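Local coordinates for outer membrane protein (Tpn50) (Borrelia burgdorferi, PDB 3OON) that probably binds peptidoglycan through its OmpA-like C-terminal domain, the piece described here, and so helps tether the outer membrane to the cell wall, at residues M66-R75 and L93-K101. Sequence-based numbering, arbitrary orientation.
With SO4 (sulfate ion), chain B.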
loop_
_atom_site.group_PDB
_atom_site.type_symbol
_atom_site.label_atom_id
_atom_site.label_comp_id
_atom_site.label_asym_id
_atom_site.label_seq_id
_atom_site.Cartn_x
_atom_site.Cartn_y
_atom_site.Cartn_z
HETATM N N MSE A 66 24.385 -15.938 3.945
HETATM C CA MSE A 66 22.979 -15.540 3.840
HETATM C C MSE A 66 22.821 -14.052 4.106
HETATM O O MSE A 66 22.023 -13.375 3.451
HETATM C CB MSE A 66 22.073 -16.368 4.752
HETATM C CG MSE A 66 22.060 -17.863 4.424
HETATM SE SE MSE A 66 21.532 -18.314 2.585
HETATM C CE MSE A 66 23.281 -18.541 1.779
ATOM N N HIS A 67 23.590 -13.533 5.057
ATOM C CA HIS A 67 23.554 -12.107 5.310
ATOM C C HIS A 67 23.939 -11.303 4.061
ATOM O O HIS A 67 23.232 -10.367 3.672
ATOM C CB HIS A 67 24.434 -11.715 6.493
ATOM C CG HIS A 67 24.484 -10.238 6.703
ATOM N ND1 HIS A 67 25.512 -9.458 6.230
ATOM C CD2 HIS A 67 23.592 -9.390 7.263
ATOM C CE1 HIS A 67 25.265 -8.191 6.516
ATOM N NE2 HIS A 67 24.108 -8.124 7.147
ATOM N N GLU A 68 25.063 -11.667 3.449
ATOM C CA GLU A 68 25.532 -10.994 2.247
ATOM C C GLU A 68 24.497 -11.044 1.124
ATOM O O GLU A 68 24.167 -10.012 0.541
ATOM C CB GLU A 68 26.872 -11.570 1.776
ATOM C CG GLU A 68 27.461 -10.863 0.542
ATOM C CD GLU A 68 27.839 -9.392 0.781
ATOM O OE1 GLU A 68 27.919 -8.937 1.948
ATOM O OE2 GLU A 68 28.073 -8.679 -0.218
ATOM N N LEU A 69 23.972 -12.233 0.837
ATOM C CA LEU A 69 22.965 -12.368 -0.205
ATOM C C LEU A 69 21.739 -11.482 0.067
ATOM O O LEU A 69 21.268 -10.775 -0.826
ATOM C CB LEU A 69 22.568 -13.837 -0.394
ATOM C CG LEU A 69 21.473 -14.171 -1.421
ATOM C CD1 LEU A 69 21.822 -13.692 -2.847
ATOM C CD2 LEU A 69 21.206 -15.686 -1.406
ATOM N N SER A 70 21.247 -11.509 1.306
ATOM C CA SER A 70 20.064 -10.756 1.666
ATOM C C SER A 70 20.316 -9.250 1.533
ATOM O O SER A 70 19.434 -8.521 1.078
ATOM C CB SER A 70 19.606 -11.126 3.082
ATOM O OG SER A 70 20.487 -10.598 4.058
ATOM N N GLU A 71 21.516 -8.801 1.906
ATOM C CA GLU A 71 21.866 -7.388 1.770
ATOM C C GLU A 71 21.995 -6.976 0.301
ATOM O O GLU A 71 21.565 -5.883 -0.069
ATOM C CB GLU A 71 23.127 -6.999 2.564
ATOM C CG GLU A 71 23.281 -5.466 2.670
ATOM C CD GLU A 71 24.588 -5.019 3.292
ATOM O OE1 GLU A 71 25.449 -4.498 2.550
ATOM O OE2 GLU A 71 24.745 -5.169 4.521
ATOM N N LYS A 72 22.564 -7.851 -0.528
ATOM C CA LYS A 72 22.696 -7.568 -1.965
ATOM C C LYS A 72 21.342 -7.495 -2.676
ATOM O O LYS A 72 21.200 -6.799 -3.687
ATOM C CB LYS A 72 23.620 -8.580 -2.649
ATOM C CG LYS A 72 25.023 -8.637 -2.033
ATOM C CD LYS A 72 26.026 -9.332 -2.929
ATOM C CE LYS A 72 26.661 -8.349 -3.905
ATOM N NZ LYS A 72 27.817 -8.936 -4.643
ATOM N N ARG A 73 20.356 -8.217 -2.143
ATOM C CA ARG A 73 18.973 -8.131 -2.627
ATOM C C ARG A 73 18.364 -6.760 -2.319
ATOM O O ARG A 73 17.774 -6.144 -3.204
ATOM C CB ARG A 73 18.108 -9.259 -2.046
ATOM C CG ARG A 73 18.327 -10.561 -2.768
ATOM C CD ARG A 73 17.559 -11.711 -2.152
ATOM N NE ARG A 73 17.807 -12.912 -2.935
ATOM C CZ ARG A 73 17.562 -14.145 -2.513
ATOM N NH1 ARG A 73 17.056 -14.349 -1.309
ATOM N NH2 ARG A 73 17.828 -15.178 -3.295
ATOM N N ALA A 74 18.526 -6.288 -1.083
ATOM C CA ALA A 74 18.124 -4.923 -0.721
ATOM C C ALA A 74 18.815 -3.889 -1.619
ATOM O O ALA A 74 18.191 -2.928 -2.092
ATOM C CB ALA A 74 18.434 -4.651 0.757
ATOM N N ARG A 75 20.106 -4.089 -1.843
ATOM C CA ARG A 75 20.886 -3.185 -2.696
ATOM C C ARG A 75 20.449 -3.184 -4.163
ATOM O O ARG A 75 20.438 -2.126 -4.800
ATOM C CB ARG A 75 22.384 -3.468 -2.555
ATOM C CG ARG A 75 22.937 -2.875 -1.289
ATOM C CD ARG A 75 24.438 -3.032 -1.134
ATOM N NE ARG A 75 24.846 -2.487 0.160
ATOM C CZ ARG A 75 25.134 -1.208 0.388
ATOM N NH1 ARG A 75 25.089 -0.310 -0.595
ATOM N NH2 ARG A 75 25.480 -0.828 1.610
ATOM N N LEU A 93 19.153 3.406 3.632
ATOM C CA LEU A 93 19.795 2.426 4.494
ATOM C C LEU A 93 19.459 1.045 3.940
ATOM O O LEU A 93 18.329 0.806 3.503
ATOM C CB LEU A 93 19.292 2.546 5.938
ATOM C CG LEU A 93 19.679 3.752 6.793
ATOM C CD1 LEU A 93 18.766 3.911 7.997
ATOM C CD2 LEU A 93 21.118 3.643 7.245
ATOM N N PHE A 94 20.456 0.165 3.930
ATOM C CA PHE A 94 20.323 -1.206 3.424
ATOM C C PHE A 94 20.605 -2.174 4.555
ATOM O O PHE A 94 21.657 -2.084 5.196
ATOM C CB PHE A 94 21.336 -1.472 2.308
ATOM C CG PHE A 94 21.172 -0.607 1.103
ATOM C CD1 PHE A 94 20.244 -0.933 0.117
ATOM C CD2 PHE A 94 21.966 0.526 0.931
ATOM C CE1 PHE A 94 20.099 -0.138 -1.029
ATOM C CE2 PHE A 94 21.831 1.333 -0.204
ATOM C CZ PHE A 94 20.896 0.997 -1.189
ATOM N N LYS A 95 19.684 -3.102 4.796
ATOM C CA LYS A 95 19.828 -4.087 5.851
ATOM C C LYS A 95 19.539 -5.489 5.318
ATOM O O LYS A 95 18.505 -5.717 4.697
ATOM C CB LYS A 95 18.864 -3.766 7.003
ATOM C CG LYS A 95 18.677 -4.860 8.040
ATOM C CD LYS A 95 19.810 -4.890 9.035
ATOM C CE LYS A 95 19.402 -5.589 10.318
ATOM N NZ LYS A 95 20.594 -5.895 11.163
ATOM N N GLY A 96 20.448 -6.422 5.571
ATOM C CA GLY A 96 20.197 -7.830 5.254
ATOM C C GLY A 96 19.951 -8.607 6.537
ATOM O O GLY A 96 20.717 -8.476 7.496
ATOM N N TRP A 97 18.880 -9.405 6.560
ATOM C CA TRP A 97 18.534 -10.218 7.727
ATOM C C TRP A 97 18.933 -11.682 7.565
ATOM O O TRP A 97 18.672 -12.518 8.443
ATOM C CB TRP A 97 17.026 -10.141 7.970
ATOM C CG TRP A 97 16.598 -8.877 8.598
ATOM C CD1 TRP A 97 15.960 -7.838 7.987
ATOM C CD2 TRP A 97 16.772 -8.496 9.963
ATOM N NE1 TRP A 97 15.721 -6.832 8.890
ATOM C CE2 TRP A 97 16.207 -7.208 10.112
ATOM C CE3 TRP A 97 17.349 -9.118 11.083
ATOM C CZ2 TRP A 97 16.200 -6.527 11.335
ATOM C CZ3 TRP A 97 17.345 -8.436 12.299
ATOM C CH2 TRP A 97 16.773 -7.154 12.412
ATOM N N GLY A 98 19.541 -11.990 6.428
ATOM C CA GLY A 98 19.712 -13.368 6.007
ATOM C C GLY A 98 18.397 -14.126 6.173
ATOM O O GLY A 98 17.335 -13.633 5.802
ATOM N N SER A 99 18.478 -15.304 6.777
ATOM C CA SER A 99 17.287 -16.134 7.004
ATOM C C SER A 99 16.765 -16.054 8.443
ATOM O O SER A 99 16.016 -16.927 8.889
ATOM C CB SER A 99 17.576 -17.578 6.592
ATOM O OG SER A 99 17.947 -17.627 5.223
ATOM N N GLN A 100 17.124 -14.978 9.150
ATOM C CA GLN A 100 16.833 -14.865 10.589
ATOM C C GLN A 100 15.460 -14.294 10.951
ATOM O O GLN A 100 15.022 -14.431 12.098
ATOM C CB GLN A 100 17.942 -14.078 11.307
ATOM C CG GLN A 100 19.335 -14.690 11.159
ATOM C CD GLN A 100 19.411 -16.125 11.679
ATOM O OE1 GLN A 100 19.209 -16.377 12.869
ATOM N NE2 GLN A 100 19.716 -17.068 10.787
ATOM N N LYS A 101 14.794 -13.656 9.983
ATOM C CA LYS A 101 13.455 -13.081 10.171
ATOM C C LYS A 101 12.427 -13.800 9.310
ATOM O O LYS A 101 12.088 -14.955 9.580
ATOM C CB LYS A 101 13.440 -11.585 9.820
ATOM C CG LYS A 101 13.843 -10.692 10.984
ATOM C CD LYS A 101 13.217 -9.308 10.856
ATOM C CE LYS A 101 13.215 -8.590 12.193
ATOM N NZ LYS A 101 12.560 -7.250 12.107
HETATM S S SO4 B . 17.344 -18.078 -0.794
HETATM O O1 SO4 B . 16.570 -19.208 -1.304
HETATM O O2 SO4 B . 16.450 -17.007 -0.370
HETATM O O3 SO4 B . 18.125 -18.553 0.347
HETATM O O4 SO4 B . 18.248 -17.617 -1.841
HETATM O O HOH W 1 22.955 -5.716 6.769
HETATM O O HOH W 2 24.472 -1.674 4.384
#
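The hydroxyl of S70 works in both directions: OG accepts from G98 N at 2.9 Å and donates to H67 O one turn back, at 2.8 Å. With chi1 at 72°, OG lies between the backbone N and the carbonyl carbon, within reach of both partners. Helix 63-83 meets strand 92-96 tightly here: G96 CA sits 3.0 Å from S70 OG, an approach possible because G96 has no side chain. G98, in a type II' turn with positive phi, adds a CA-H...O contact to M66 O. Beside this, one water joins H67 NE2, E71 OE2 and G96 N. Farther along, R75 lies across F94, making a CH-pi contact from CG, 3.8 Å from the ring centroid, and laying one guanidinium face over CD2, its plane 30° from the ring. A salt bridge from R75 NE to E71 OE1 (3.2 Å) steadies that pose. R73 NH1 and NH2 hold a sulfate, probably from the crystallisation liquor, also bound by R115 NE and the backbone N of E58 and Q59; it probably marks where a peptidoglycan carboxylate binds. The S70 hydroxyl thus ties the turn to the helix, while the water and R75 over F94 hold the strand of this beta-alpha-beta unit.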